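Long-range contacts in putative alpha/beta hydrolase FOLD protein (Candidatus Nitrososphaera gargensis, PDB 5A62), which probably works as a hydrolase of the alpha/beta hydrolase fold, in all likelihood a carboxylesterase: residues S12-D17 and A55-G60; G34-W39 and H61-M66; D76-L81 and G102-M107. All blocks are in the same frame, centred on the assembly; numbering follows the deposited sequence. Where two conformers were deposited one is given.

In the fold
From the N terminus, strand 12-18 comes first; contact 1 closes when the chain returns to it as 55-60, at the end of strand 52-56. The loop so closed contains 34-39, the first segment of contact 2, which meets 61-66 only after contact 1 has closed, so the two cross. They also touch: E57 O meets T64 OG1, and S12 N meets N65 OD1. Contact 3 follows in series, helix 74-87 crossing helix 100-111, and the salt bridge between R59 and D80 joins it to contact 1. Contact 1 pairs strand 12-18 with strand 52-56, contact 2 joins the loops that follow strands 25-29 and 52-56, and contact 3 packs two helices together.

Contact 1. Residues S12-D17 and A55-G60; sequences STYYED and AYELRG
Strands 12-18 and 52-56 run antiparallel here: Y15 and Y56 form a non-hydrogen-bonded pair with CA atoms 4.1 Å apart, and E16 and A55 form a hydrogen-bonded pair. Next to them, E57 N donates to Y14 O at 3.0 Å with an N-H...O angle of 160°. The E16-A55 pair is bonded in both directions, E16 N reaching A55 O at 2.9 Å nearly along the carbonyl axis. On one face of the sheet Y15 CB lies 3.8 Å from Y56 CB. Both tyrosines hold CG in the crowded position between backbone N and carbonyl carbon, and their rings lead off to helix 74-87, where each touches L84. T13 CG2 crosses obliquely over to Y56 CD2 at 3.9 Å. Its hydroxyl serves another purpose: T13 OG1 shares a water with E57 O, the water donating to the carbonyl and lying in the plane of the Y56 ring at its edge. Y14, with CG anti to the backbone N (chi1 -179°), runs alongside the extended E57 chain, the two pointing the same way. E57 OE1 comes within 3.6 Å of Y14 CD2, ring and carboxylate planes 39° apart. At the tip of the ring, Y14 OH donates to E16 OE2 at 2.7 Å, in the ring plane and on the anti lone pair of that oxygen. This is the long-range antiparallel pairing by which strand 12-18, itself flanked by strand 3-5, joins the parallel strands of the alpha/beta hydrolase sheet at strand 52-56. The buried E57 carboxylate is gripped elsewhere, OE2 taking I36 N and a salt bridge from R63, so it is probably ionised despite E16, whose OE2 lies 6.3 Å from E57 OE2.

Contact 2. Residues G34-W39 and H61-M66; sequences GNILIW and HHRTNM
From 34-39, N35 points its CB toward the 61-66 loop. That CB sits 3.7 Å from H62 CB, and CG, held in the crowded position between backbone N and carbonyl carbon (chi1 54°), stays 4.0 Å from the same H62 CB. There the amide divides: OD1 turns back to accept L37 N at 3.0 Å on an in-plane lone pair, an Asx turn at the start of the 3-10 segment 36-38, while ND2 passes 4.0 Å from H62 CB and has its hydrogen bond elsewhere in the structure. The amide plane stands 50° from the imidazole of H62. L37 also reaches this ring, its CD1 methyl lying against it, the two side chains crossing at about a right angle. H62 takes the second position of a type II' turn, closed by T64 N donating to H61 O, with positive phi (57°). R63, next along, bends at chi3 and brings NE 3.1 Å above the H62 ring plane, offset toward the rim. Its guanidinium edge faces I36, NH2 lying 4.0 Å from I36 CB, and it also makes a cation-pi contact with Y14. H61, before the turn, presents its ring edge to the loop of 34-39, CD2 being 3.2 Å from G34 O. Further grip on that imidazole comes from R59 O at ND1 and G33 N at NE2, an arrangement consistent with a neutral ring protonated on ND1. The loop after strand 25-29 carries part of the oxyanion hole in many alpha/beta hydrolases, and here H61 is one of the groups holding its backbone. Between 34-39 and 61-66 themselves there is no direct hydrogen bond; the E57 carboxylate bridges them instead, taking I36 N from one and the R63 guanidinium from the other.

Contact 3. Residues D76-L81 and G102-M107; sequences DLIDDL and GIISSM
The tight part of this helix crossing centres on I78 CD1. It lies 3.6 Å from M107 CB, 3.7 Å from I104 O and 3.8 Å from I104 CG2, touching backbone and side chains of helix 100-111 at once. Torsions chi1 -48° and chi2 -43° fold the I78 tip round to that place. I104 answers with a fork: CG2 meets L81 CD2 at 3.8 Å, while CD1 crosses L77 CD1 at 3.9 Å. M107, bent at chi3, curls CE back to 3.9 Å from I78 CG1. The short axes pass 9.6 Å apart at a crossing angle of -74°, so the packing is concentrated around one spot. Helix 74-87 turns a polar side away from it: D76 and D79 are partly exposed, and D80 makes salt bridges to R59 and R83. Beyond I104, S105 and S106 point away toward strand 116-122, each hydroxyl donating to a carbonyl three residues back, G102 O and I103 O. The link between the two segments is thus van der Waals packing of apolar side chains, with one backbone carbonyl, I104 O, against the I78 methyl and no polar bond; I104 also touches the likely nucleophile elbow.

Contact 1. Residues S12-D17 and A55-G60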
ATOM      1  N   SER A  12       5.049 -18.959  -2.798  1.00 10.09           N
ATOM      2  CA  SER A  12       4.588 -20.362  -2.914  1.00 11.03           C
ATOM      3  C   SER A  12       3.151 -20.437  -2.407  1.00  9.87           C
ATOM      4  O   SER A  12       2.890 -20.451  -1.217  1.00 10.89           O
ATOM      5  CB  SER A  12       5.473 -21.232  -2.137  1.00 12.93           C
ATOM      6  OG  SER A  12       5.147 -22.557  -2.328  1.00 17.02           O
ATOM      7  N   THR A  13       2.218 -20.472  -3.349  1.00  8.86           N
ATOM      8  CA  THR A  13       0.814 -20.490  -3.060  1.00  9.15           C
ATOM      9  C   THR A  13       0.369 -21.859  -2.712  1.00  8.94           C
ATOM     10  O   THR A  13       0.483 -22.807  -3.525  1.00  9.64           O
ATOM     11  CB  THR A  13       0.023 -20.042  -4.295  1.00  9.80           C
ATOM     12  OG1 THR A  13       0.318 -18.634  -4.547  1.00 10.72           O
ATOM     13  CG2 THR A  13      -1.434 -20.243  -4.134  1.00  9.77           C
ATOM     14  N   TYR A  14      -0.214 -22.011  -1.547  1.00  8.29           N
ATOM     15  CA  TYR A  14      -0.913 -23.224  -1.184  1.00  8.72           C
ATOM     16  C   TYR A  14      -2.261 -23.245  -1.791  1.00  9.68           C
ATOM     17  O   TYR A  14      -3.033 -22.260  -1.677  1.00  9.83           O
ATOM     18  CB  TYR A  14      -1.046 -23.403   0.325  1.00  8.91           C
ATOM     19  CG  TYR A  14      -1.732 -24.655   0.702  1.00 10.23           C
ATOM     20  CD1 TYR A  14      -1.020 -25.869   0.760  1.00 11.71           C
ATOM     21  CD2 TYR A  14      -3.074 -24.681   0.915  1.00 11.02           C
ATOM     22  CE1 TYR A  14      -1.717 -27.057   1.042  1.00 12.10           C
ATOM     23  CE2 TYR A  14      -3.749 -25.850   1.225  1.00 11.56           C
ATOM     24  CZ  TYR A  14      -3.029 -27.004   1.263  1.00 12.34           C
ATOM     25  OH  TYR A  14      -3.708 -28.194   1.514  1.00 14.46           O
ATOM     26  N   TYR A  15      -2.618 -24.339  -2.436  1.00  9.61           N
ATOM     27  CA  TYR A  15      -3.921 -24.531  -3.015  1.00 10.12           C
ATOM     28  C   TYR A  15      -4.436 -25.915  -2.873  1.00 10.35           C
ATOM     29  O   TYR A  15      -3.654 -26.797  -2.590  1.00 10.53           O
ATOM     30  CB  TYR A  15      -3.926 -24.104  -4.499  1.00 10.38           C
ATOM     31  CG  TYR A  15      -3.226 -25.100  -5.391  1.00 10.77           C
ATOM     32  CD1 TYR A  15      -1.887 -25.050  -5.635  1.00 10.82           C
ATOM     33  CD2 TYR A  15      -4.002 -26.056  -6.022  1.00 12.31           C
ATOM     34  CE1 TYR A  15      -1.251 -25.967  -6.441  1.00 12.76           C
ATOM     35  CE2 TYR A  15      -3.375 -27.028  -6.786  1.00 12.80           C
ATOM     36  CZ  TYR A  15      -2.021 -26.962  -6.999  1.00 13.46           C
ATOM     37  OH  TYR A  15      -1.321 -27.869  -7.829  1.00 17.02           O
ATOM     38  N   GLU A  16      -5.734 -26.076  -3.078  1.00 10.17           N
ATOM     39  CA  GLU A  16      -6.403 -27.427  -3.176  1.00 10.36           C
ATOM     40  C   GLU A  16      -7.272 -27.396  -4.377  1.00 12.19           C
ATOM     41  O   GLU A  16      -7.887 -26.422  -4.741  1.00 12.17           O
ATOM     42  CB  GLU A  16      -7.172 -27.775  -1.943  1.00 10.95           C
ATOM     43  CG  GLU A  16      -6.314 -27.852  -0.711  1.00 11.88           C
ATOM     44  CD  GLU A  16      -7.104 -27.987   0.575  1.00 13.61           C
ATOM     45  OE1 GLU A  16      -8.348 -27.975   0.582  1.00 15.80           O
ATOM     46  OE2 GLU A  16      -6.441 -28.081   1.653  1.00 16.70           O
ATOM     47  N   ASP A  17      -7.334 -28.554  -5.058  1.00 11.99           N
ATOM     48  CA  ASP A  17      -8.102 -28.758  -6.284  1.00 13.68           C
ATOM     49  C   ASP A  17      -8.943 -29.982  -6.043  1.00 14.61           C
ATOM     50  O   ASP A  17      -8.422 -31.139  -6.118  1.00 16.93           O
ATOM     51  CB  ASP A  17      -7.146 -28.946  -7.444  1.00 15.02           C
ATOM     52  CG  ASP A  17      -7.839 -29.107  -8.796  1.00 19.15           C
ATOM     53  OD1 ASP A  17      -9.056 -29.198  -8.875  1.00 19.44           O
ATOM     54  OD2 ASP A  17      -7.098 -29.179  -9.797  1.00 21.37           O
ATOM     55  N   ALA A  55      -9.466 -23.934  -4.229  1.00  9.71           N
ATOM     56  CA  ALA A  55      -9.328 -22.899  -3.179  1.00 10.24           C
ATOM     57  C   ALA A  55      -7.863 -22.653  -2.962  1.00 10.56           C
ATOM     58  O   ALA A  55      -7.054 -23.544  -3.181  1.00 10.92           O
ATOM     59  CB  ALA A  55      -9.994 -23.351  -1.923  1.00 10.21           C
ATOM     60  N   TYR A  56      -7.480 -21.453  -2.590  1.00  8.53           N
ATOM     61  CA  TYR A  56      -6.103 -21.119  -2.374  1.00  8.66           C
ATOM     62  C   TYR A  56      -5.932 -20.137  -1.257  1.00  7.95           C
ATOM     63  O   TYR A  56      -6.891 -19.518  -0.831  1.00  8.56           O
ATOM     64  CB  TYR A  56      -5.369 -20.707  -3.658  1.00  8.71           C
ATOM     65  CG  TYR A  56      -5.693 -19.303  -4.091  1.00  8.84           C
ATOM     66  CD1 TYR A  56      -6.909 -18.982  -4.679  1.00  9.06           C
ATOM     67  CD2 TYR A  56      -4.790 -18.275  -3.925  1.00  9.12           C
ATOM     68  CE1 TYR A  56      -7.156 -17.701  -5.102  1.00  9.04           C
ATOM     69  CE2 TYR A  56      -5.034 -17.020  -4.347  1.00  9.46           C
ATOM     70  CZ  TYR A  56      -6.255 -16.733  -4.886  1.00  9.48           C
ATOM     71  OH  TYR A  56      -6.491 -15.476  -5.337  1.00  9.76           O
ATOM     72  N   GLU A  57      -4.737 -20.028  -0.736  1.00  7.50           N
ATOM     73  CA  GLU A  57      -4.411 -19.117   0.320  1.00  7.41           C
ATOM     74  C   GLU A  57      -3.614 -17.966  -0.232  1.00  7.99           C
ATOM     75  O   GLU A  57      -2.607 -18.111  -0.897  1.00  8.08           O
ATOM     76  CB  GLU A  57      -3.747 -19.849   1.483  1.00  7.69           C
ATOM     77  CG  GLU A  57      -4.768 -20.758   2.169  1.00  8.31           C
ATOM     78  CD  GLU A  57      -4.354 -21.762   3.177  1.00  9.03           C
ATOM     79  OE1 GLU A  57      -3.167 -22.044   3.350  1.00  9.43           O
ATOM     80  OE2 GLU A  57      -5.301 -22.233   3.846  1.00  9.12           O
ATOM     81  N   LEU A  58      -4.105 -16.754   0.080  1.00  7.40           N
ATOM     82  CA  LEU A  58      -3.446 -15.511  -0.249  1.00  7.39           C
ATOM     83  C   LEU A  58      -2.080 -15.356   0.370  1.00  6.77           C
ATOM     84  O   LEU A  58      -1.780 -15.957   1.377  1.00  6.74           O
ATOM     85  CB  LEU A  58      -4.309 -14.340   0.194  1.00  8.79           C
ATOM     86  CG  LEU A  58      -5.671 -14.240  -0.469  1.00  9.06           C
ATOM     87  CD1 LEU A  58      -6.402 -13.017   0.148  1.00  9.92           C
ATOM     88  CD2 LEU A  58      -5.648 -14.189  -1.953  1.00  9.85           C
ATOM     89  N   ARG A  59      -1.258 -14.475  -0.190  1.00  7.13           N
ATOM     90  CA  ARG A  59       0.084 -14.184   0.345  1.00  6.83           C
ATOM     91  C   ARG A  59       0.034 -13.990   1.822  1.00  7.18           C
ATOM     92  O   ARG A  59      -0.815 -13.210   2.361  1.00  7.32           O
ATOM     93  CB  ARG A  59       0.692 -12.927  -0.261  1.00  8.10           C
ATOM     94  CG  ARG A  59       0.949 -13.083  -1.742  1.00  8.26           C
ATOM     95  CD  ARG A  59       1.761 -11.952  -2.252  1.00  9.71           C
ATOM     96  NE  ARG A  59       1.901 -12.037  -3.707  1.00  9.21           N
ATOM     97  CZ  ARG A  59       2.783 -11.334  -4.405  1.00  9.95           C
ATOM     98  NH1 ARG A  59       3.654 -10.549  -3.787  1.00 10.26           N
ATOM     99  NH2 ARG A  59       2.782 -11.514  -5.737  1.00 10.90           N
ATOM    100  N   GLY A  60       0.874 -14.699   2.539  1.00  7.62           N
ATOM    101  CA  GLY A  60       1.022 -14.478   3.958  1.00  7.29           C
ATOM    102  C   GLY A  60      -0.087 -15.010   4.838  1.00  7.49           C
ATOM    103  O   GLY A  60      -0.167 -14.709   6.068  1.00  9.54           O
TER
HETATM  104  O   HOH W   1      -1.479 -16.879  -3.156  1.00  9.66           O

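Contact 2. Residues G34-W39 and H61-M66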
ATOM      1  N   GLY A  34      -8.476 -14.758   6.498  1.00  7.99           N
ATOM      2  CA  GLY A  34      -9.044 -16.097   6.223  1.00  8.30           C
ATOM      3  C   GLY A  34      -8.015 -16.997   5.598  1.00  8.63           C
ATOM      4  O   GLY A  34      -6.831 -16.686   5.451  1.00  8.54           O
ATOM      5  N   ASN A  35      -8.468 -18.186   5.224  1.00  8.33           N
ATOM      6  CA  ASN A  35      -7.671 -19.212   4.613  1.00  9.02           C
ATOM      7  C   ASN A  35      -8.631 -20.307   4.223  1.00  9.18           C
ATOM      8  O   ASN A  35      -9.850 -20.152   4.320  1.00  9.29           O
ATOM      9  CB  ASN A  35      -6.554 -19.615   5.512  1.00  9.42           C
ATOM     10  CG  ASN A  35      -7.035 -20.003   6.848  1.00  9.63           C
ATOM     11  OD1 ASN A  35      -7.911 -20.883   6.965  1.00  9.98           O
ATOM     12  ND2 ASN A  35      -6.561 -19.333   7.879  1.00  9.34           N
ATOM     13  N   ILE A  36      -8.099 -21.428   3.711  1.00  9.96           N
ATOM     14  CA  ILE A  36      -8.995 -22.466   3.156  1.00 10.50           C
ATOM     15  C   ILE A  36      -9.826 -23.095   4.260  1.00 11.32           C
ATOM     16  O   ILE A  36     -10.907 -23.606   3.989  1.00 11.91           O
ATOM     17  CB  ILE A  36      -8.208 -23.514   2.428  1.00 11.30           C
ATOM     18  CG1 ILE A  36      -7.706 -22.928   1.124  1.00 12.62           C
ATOM     19  CG2 ILE A  36      -9.046 -24.770   2.175  1.00 12.32           C
ATOM     20  CD1 ILE A  36      -6.606 -23.678   0.483  1.00 13.87           C
ATOM     21  N   LEU A  37      -9.399 -22.990   5.510  1.00 10.48           N
ATOM     22  CA  LEU A  37     -10.227 -23.510   6.617  1.00 10.95           C
ATOM     23  C   LEU A  37     -11.584 -22.855   6.706  1.00 12.36           C
ATOM     24  O   LEU A  37     -12.539 -23.449   7.237  1.00 14.53           O
ATOM     25  CB  LEU A  37      -9.474 -23.473   7.938  1.00 12.45           C
ATOM     26  CG  LEU A  37      -8.051 -24.086   7.890  1.00 15.10           C
ATOM     27  CD1 LEU A  37      -7.332 -23.929   9.223  1.00 16.93           C
ATOM     28  CD2 LEU A  37      -8.064 -25.489   7.340  1.00 17.82           C
ATOM     29  N   ILE A  38     -11.746 -21.631   6.207  1.00 10.66           N
ATOM     30  CA  ILE A  38     -13.018 -20.932   6.298  1.00 11.20           C
ATOM     31  C   ILE A  38     -14.026 -21.546   5.363  1.00 13.27           C
ATOM     32  O   ILE A  38     -15.204 -21.278   5.515  1.00 14.30           O
ATOM     33  CB  ILE A  38     -12.818 -19.420   6.010  1.00 12.85           C
ATOM     34  CG1 ILE A  38     -13.791 -18.565   6.828  1.00 14.22           C
ATOM     35  CG2 ILE A  38     -12.896 -19.077   4.537  1.00 11.84           C
ATOM     36  CD1 ILE A  38     -13.589 -17.066   6.670  1.00 15.62           C
ATOM     37  N   TRP A  39     -13.587 -22.368   4.398  1.00 12.38           N
ATOM     38  CA  TRP A  39     -14.414 -22.878   3.285  1.00 13.53           C
ATOM     39  C   TRP A  39     -14.790 -24.336   3.451  1.00 16.13           C
ATOM     40  O   TRP A  39     -15.309 -24.984   2.522  1.00 15.35           O
ATOM     41  CB  TRP A  39     -13.714 -22.671   1.935  1.00 12.47           C
ATOM     42  CG  TRP A  39     -13.493 -21.280   1.478  1.00 12.58           C
ATOM     43  CD1 TRP A  39     -12.286 -20.698   1.034  1.00 11.71           C
ATOM     44  CD2 TRP A  39     -14.496 -20.278   1.209  1.00 12.58           C
ATOM     45  NE1 TRP A  39     -12.511 -19.428   0.643  1.00 12.83           N
ATOM     46  CE2 TRP A  39     -13.841 -19.150   0.673  1.00 12.91           C
ATOM     47  CE3 TRP A  39     -15.872 -20.221   1.353  1.00 14.65           C
ATOM     48  CZ2 TRP A  39     -14.502 -18.028   0.321  1.00 14.11           C
ATOM     49  CZ3 TRP A  39     -16.530 -19.118   0.978  1.00 15.45           C
ATOM     50  CH2 TRP A  39     -15.828 -17.982   0.482  1.00 15.60           C
ATOM     51  N   HIS A  61      -1.024 -15.773   4.258  1.00  7.08           N
ATOM     52  CA  HIS A  61      -2.139 -16.338   4.973  1.00  7.29           C
ATOM     53  C   HIS A  61      -1.931 -17.863   5.043  1.00  8.40           C
ATOM     54  O   HIS A  61      -1.765 -18.541   4.046  1.00  8.78           O
ATOM     55  CB  HIS A  61      -3.446 -16.042   4.269  1.00  7.08           C
ATOM     56  CG  HIS A  61      -3.881 -14.616   4.432  1.00  6.61           C
ATOM     57  ND1 HIS A  61      -3.175 -13.519   3.982  1.00  7.58           N
ATOM     58  CD2 HIS A  61      -4.956 -14.127   5.084  1.00  7.05           C
ATOM     59  CE1 HIS A  61      -3.827 -12.416   4.338  1.00  7.84           C
ATOM     60  NE2 HIS A  61      -4.903 -12.753   5.013  1.00  7.53           N
ATOM     61  N   HIS A  62      -1.847 -18.369   6.289  1.00  8.65           N
ATOM     62  CA  HIS A  62      -1.760 -19.822   6.607  1.00  9.14           C
ATOM     63  C   HIS A  62      -0.556 -20.392   5.894  1.00  8.45           C
ATOM     64  O   HIS A  62       0.586 -20.039   6.221  1.00 11.12           O
ATOM     65  CB  HIS A  62      -3.099 -20.491   6.330  1.00  8.55           C
ATOM     66  CG  HIS A  62      -3.278 -21.870   6.875  1.00 10.39           C
ATOM     67  ND1 HIS A  62      -2.502 -22.456   7.843  1.00 13.20           N
ATOM     68  CD2 HIS A  62      -4.197 -22.767   6.512  1.00 10.43           C
ATOM     69  CE1 HIS A  62      -2.986 -23.685   8.087  1.00 10.60           C
ATOM     70  NE2 HIS A  62      -4.005 -23.890   7.305  1.00 14.12           N
ATOM     71  N   ARG A  63      -0.772 -21.239   4.912  1.00  8.44           N
ATOM     72  CA  ARG A  63       0.328 -21.986   4.255  1.00  9.19           C
ATOM     73  C   ARG A  63       1.011 -21.265   3.173  1.00  9.79           C
ATOM     74  O   ARG A  63       2.070 -21.741   2.723  1.00 11.42           O
ATOM     75  CB  ARG A  63      -0.176 -23.355   3.784  1.00  9.66           C
ATOM     76  CG  ARG A  63      -0.530 -24.233   4.974  1.00  9.80           C
ATOM     77  CD  ARG A  63      -1.469 -25.371   4.634  1.00 11.09           C
ATOM     78  NE  ARG A  63      -2.846 -24.908   4.396  1.00 10.54           N
ATOM     79  CZ  ARG A  63      -3.934 -25.636   4.479  1.00 12.01           C
ATOM     80  NH1 ARG A  63      -3.831 -26.931   4.807  1.00 13.22           N
ATOM     81  NH2 ARG A  63      -5.113 -25.107   4.306  1.00 11.59           N
ATOM     82  N   THR A  64       0.535 -20.127   2.713  1.00  8.41           N
ATOM     83  CA  THR A  64       1.203 -19.307   1.708  1.00  8.56           C
ATOM     84  C   THR A  64       2.116 -18.269   2.336  1.00  8.79           C
ATOM     85  O   THR A  64       1.726 -17.592   3.256  1.00 10.24           O
ATOM     86  CB  THR A  64       0.174 -18.651   0.783  1.00  8.81           C
ATOM     87  OG1 THR A  64      -0.590 -19.678   0.138  1.00  8.39           O
ATOM     88  CG2 THR A  64       0.839 -17.762  -0.271  1.00  8.36           C
ATOM     89  N   ASN A  65       3.314 -18.183   1.851  1.00  9.00           N
ATOM     90  CA  ASN A  65       4.330 -17.251   2.251  1.00  9.72           C
ATOM     91  C   ASN A  65       4.196 -15.902   1.597  1.00  9.58           C
ATOM     92  O   ASN A  65       3.172 -15.617   0.976  1.00  8.91           O
ATOM     93  CB  ASN A  65       5.691 -17.849   2.011  1.00 10.52           C
ATOM     94  CG  ASN A  65       6.021 -17.892   0.556  1.00 11.00           C
ATOM     95  OD1 ASN A  65       5.169 -17.841  -0.289  1.00 12.50           O
ATOM     96  ND2 ASN A  65       7.314 -17.886   0.250  1.00 13.52           N
ATOM     97  N   MET A  66       5.195 -15.008   1.759  1.00 10.18           N
ATOM     98  CA  MET A  66       5.213 -13.734   1.122  1.00 10.01           C
ATOM     99  C   MET A  66       6.129 -13.606  -0.080  1.00 10.28           C
ATOM    100  O   MET A  66       5.906 -12.729  -0.908  1.00 11.35           O
ATOM    101  CB  MET A  66       5.574 -12.666   2.168  1.00 10.66           C
ATOM    102  CG  MET A  66       4.599 -12.501   3.313  1.00 10.80           C
ATOM    103  SD  MET A  66       3.013 -11.848   2.812  1.00 11.94           S
ATOM    104  CE  MET A  66       3.409 -10.128   2.349  1.00 11.62           C
TER

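Contact 3. Residues D76-L81 and G102-M107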
ATOM      1  N   ASP A  76      -0.777  -7.515  -8.028  1.00  7.13           N
ATOM      2  CA  ASP A  76       0.035  -8.661  -7.701  1.00  7.56           C
ATOM      3  C   ASP A  76      -0.815  -9.848  -7.287  1.00  7.97           C
ATOM      4  O   ASP A  76      -0.503 -10.964  -7.643  1.00  7.99           O
ATOM      5  CB  ASP A  76       1.064  -8.309  -6.652  1.00  8.89           C
ATOM      6  CG  ASP A  76       2.064  -7.321  -7.171  1.00 10.43           C
ATOM      7  OD1 ASP A  76       2.720  -7.610  -8.216  1.00 12.64           O
ATOM      8  OD2 ASP A  76       2.272  -6.258  -6.531  1.00 10.24           O
ATOM      9  N   LEU A  77      -1.848  -9.620  -6.512  1.00  6.95           N
ATOM     10  CA  LEU A  77      -2.768 -10.686  -6.139  1.00  6.99           C
ATOM     11  C   LEU A  77      -3.535 -11.223  -7.368  1.00  7.31           C
ATOM     12  O   LEU A  77      -3.797 -12.421  -7.471  1.00  7.78           O
ATOM     13  CB  LEU A  77      -3.800 -10.245  -5.089  1.00  7.30           C
ATOM     14  CG  LEU A  77      -3.198  -9.840  -3.761  1.00  8.14           C
ATOM     15  CD1 LEU A  77      -4.277  -9.483  -2.776  1.00 10.34           C
ATOM     16  CD2 LEU A  77      -2.287 -10.887  -3.125  1.00  9.79           C
ATOM     17  N   ILE A  78      -3.854 -10.380  -8.294  1.00  7.56           N
ATOM     18  CA  ILE A  78      -4.543 -10.857  -9.502  1.00  8.87           C
ATOM     19  C   ILE A  78      -3.596 -11.714 -10.281  1.00  9.38           C
ATOM     20  O   ILE A  78      -3.995 -12.772 -10.788  1.00  9.24           O
ATOM     21  CB  ILE A  78      -5.049  -9.676 -10.355  1.00  8.61           C
ATOM     22  CG1 ILE A  78      -5.807  -8.617  -9.576  1.00 10.55           C
ATOM     23  CG2 ILE A  78      -5.898 -10.211 -11.521  1.00 10.94           C
ATOM     24  CD1 ILE A  78      -6.791  -9.142  -8.559  1.00  9.88           C
ATOM     25  N   ASP A  79      -2.344 -11.294 -10.383  1.00  9.26           N
ATOM     26  CA  ASP A  79      -1.342 -12.088 -11.097  1.00  9.55           C
ATOM     27  C   ASP A  79      -1.122 -13.425 -10.388  1.00  8.95           C
ATOM     28  O   ASP A  79      -0.988 -14.450 -11.086  1.00  9.43           O
ATOM     29  CB  ASP A  79      -0.065 -11.296 -11.217  1.00 11.20           C
ATOM     30  CG  ASP A  79      -0.187 -10.070 -12.085  1.00 15.38           C
ATOM     31  OD1 ASP A  79      -1.112  -9.904 -12.853  1.00 17.77           O
ATOM     32  OD2 ASP A  79       0.796  -9.275 -11.996  1.00 21.58           O
ATOM     33  N   ASP A  80      -1.149 -13.484  -9.082  1.00  8.59           N
ATOM     34  CA  ASP A  80      -1.028 -14.776  -8.382  1.00  9.00           C
ATOM     35  C   ASP A  80      -2.133 -15.675  -8.782  1.00  8.72           C
ATOM     36  O   ASP A  80      -1.948 -16.895  -8.990  1.00  9.32           O
ATOM     37  CB  ASP A  80      -1.109 -14.577  -6.846  1.00  9.81           C
ATOM     38  CG  ASP A  80       0.083 -13.818  -6.229  1.00 11.71           C
ATOM     39  OD1 ASP A  80       1.169 -13.729  -6.874  1.00 11.73           O
ATOM     40  OD2 ASP A  80      -0.136 -13.321  -5.092  1.00 11.62           O
ATOM     41  N   LEU A  81      -3.361 -15.170  -8.849  1.00  7.79           N
ATOM     42  CA  LEU A  81      -4.530 -15.981  -9.249  1.00  7.83           C
ATOM     43  C   LEU A  81      -4.416 -16.404 -10.699  1.00  8.58           C
ATOM     44  O   LEU A  81      -4.734 -17.572 -11.019  1.00  8.89           O
ATOM     45  CB  LEU A  81      -5.794 -15.154  -9.066  1.00  8.44           C
ATOM     46  CG  LEU A  81      -7.094 -15.817  -9.490  1.00  9.09           C
ATOM     47  CD1 LEU A  81      -7.324 -17.126  -8.816  1.00 10.42           C
ATOM     48  CD2 LEU A  81      -8.284 -14.867  -9.254  1.00  9.80           C
ATOM     49  N   GLY A 102     -13.623 -10.954  -3.129  1.00 11.59           N
ATOM     50  CA  GLY A 102     -14.614 -10.320  -4.028  1.00 12.90           C
ATOM     51  C   GLY A 102     -13.994  -9.265  -4.900  1.00 11.50           C
ATOM     52  O   GLY A 102     -14.203  -9.179  -6.117  1.00 11.55           O
ATOM     53  N   ILE A 103     -13.123  -8.437  -4.317  0.50 11.15           N
ATOM     54  CA  ILE A 103     -12.406  -7.485  -5.048  0.50 10.38           C
ATOM     55  C   ILE A 103     -11.478  -8.141  -6.105  0.50  9.31           C
ATOM     56  O   ILE A 103     -11.412  -7.775  -7.287  0.50  9.94           O
ATOM     57  CB  ILE A 103     -11.578  -6.598  -4.070  0.50 10.82           C
ATOM     58  CG1 ILE A 103     -12.441  -6.269  -2.828  0.50  9.57           C
ATOM     59  CG2 ILE A 103     -11.197  -5.442  -4.914  0.50 10.90           C
ATOM     60  CD1 ILE A 103     -11.817  -5.335  -1.782  0.50  8.85           C
ATOM     61  N   ILE A 104     -10.731  -9.145  -5.643  1.00  8.83           N
ATOM     62  CA  ILE A 104      -9.871  -9.888  -6.517  1.00  8.19           C
ATOM     63  C   ILE A 104     -10.702 -10.473  -7.705  1.00  7.86           C
ATOM     64  O   ILE A 104     -10.245 -10.388  -8.828  1.00  7.66           O
ATOM     65  CB  ILE A 104      -9.145 -11.007  -5.735  1.00  8.13           C
ATOM     66  CG1 ILE A 104      -8.123 -10.348  -4.780  1.00  8.41           C
ATOM     67  CG2 ILE A 104      -8.502 -12.008  -6.685  1.00  7.93           C
ATOM     68  CD1 ILE A 104      -7.622 -11.304  -3.709  1.00  8.94           C
ATOM     69  N   SER A 105     -11.854 -11.081  -7.391  1.00  7.89           N
ATOM     70  CA  SER A 105     -12.662 -11.677  -8.450  1.00  8.51           C
ATOM     71  C   SER A 105     -13.055 -10.647  -9.466  1.00  9.09           C
ATOM     72  O   SER A 105     -13.065 -10.949 -10.677  1.00  9.20           O
ATOM     73  CB  SER A 105     -13.887 -12.402  -7.921  1.00  8.42           C
ATOM     74  OG  SER A 105     -14.920 -11.564  -7.429  1.00  9.37           O
ATOM     75  N   SER A 106     -13.396  -9.430  -9.004  1.00  8.04           N
ATOM     76  CA  SER A 106     -13.822  -8.408  -9.918  0.50  8.15           C
ATOM     77  C   SER A 106     -12.701  -7.921 -10.834  1.00  9.08           C
ATOM     78  O   SER A 106     -12.886  -7.741 -12.046  1.00  8.95           O
ATOM     79  CB  SER A 106     -14.506  -7.298  -9.125  0.50  7.89           C
ATOM     80  OG  SER A 106     -13.576  -6.501  -8.418  0.50  7.77           O
ATOM     81  N   MET A 107     -11.495  -7.780 -10.308  1.00  8.96           N
ATOM     82  CA  MET A 107     -10.380  -7.367 -11.112  1.00  8.59           C
ATOM     83  C   MET A 107      -9.928  -8.452 -12.063  1.00  8.01           C
ATOM     84  O   MET A 107      -9.544  -8.193 -13.198  1.00  9.30           O
ATOM     85  CB  MET A 107      -9.177  -6.993 -10.195  1.00  8.85           C
ATOM     86  CG  MET A 107      -9.421  -5.703  -9.422  1.00  9.37           C
ATOM     87  SD  MET A 107      -8.046  -5.237  -8.357  1.00 11.43           S
ATOM     88  CE  MET A 107      -6.831  -4.880  -9.544  1.00 13.08           C
TER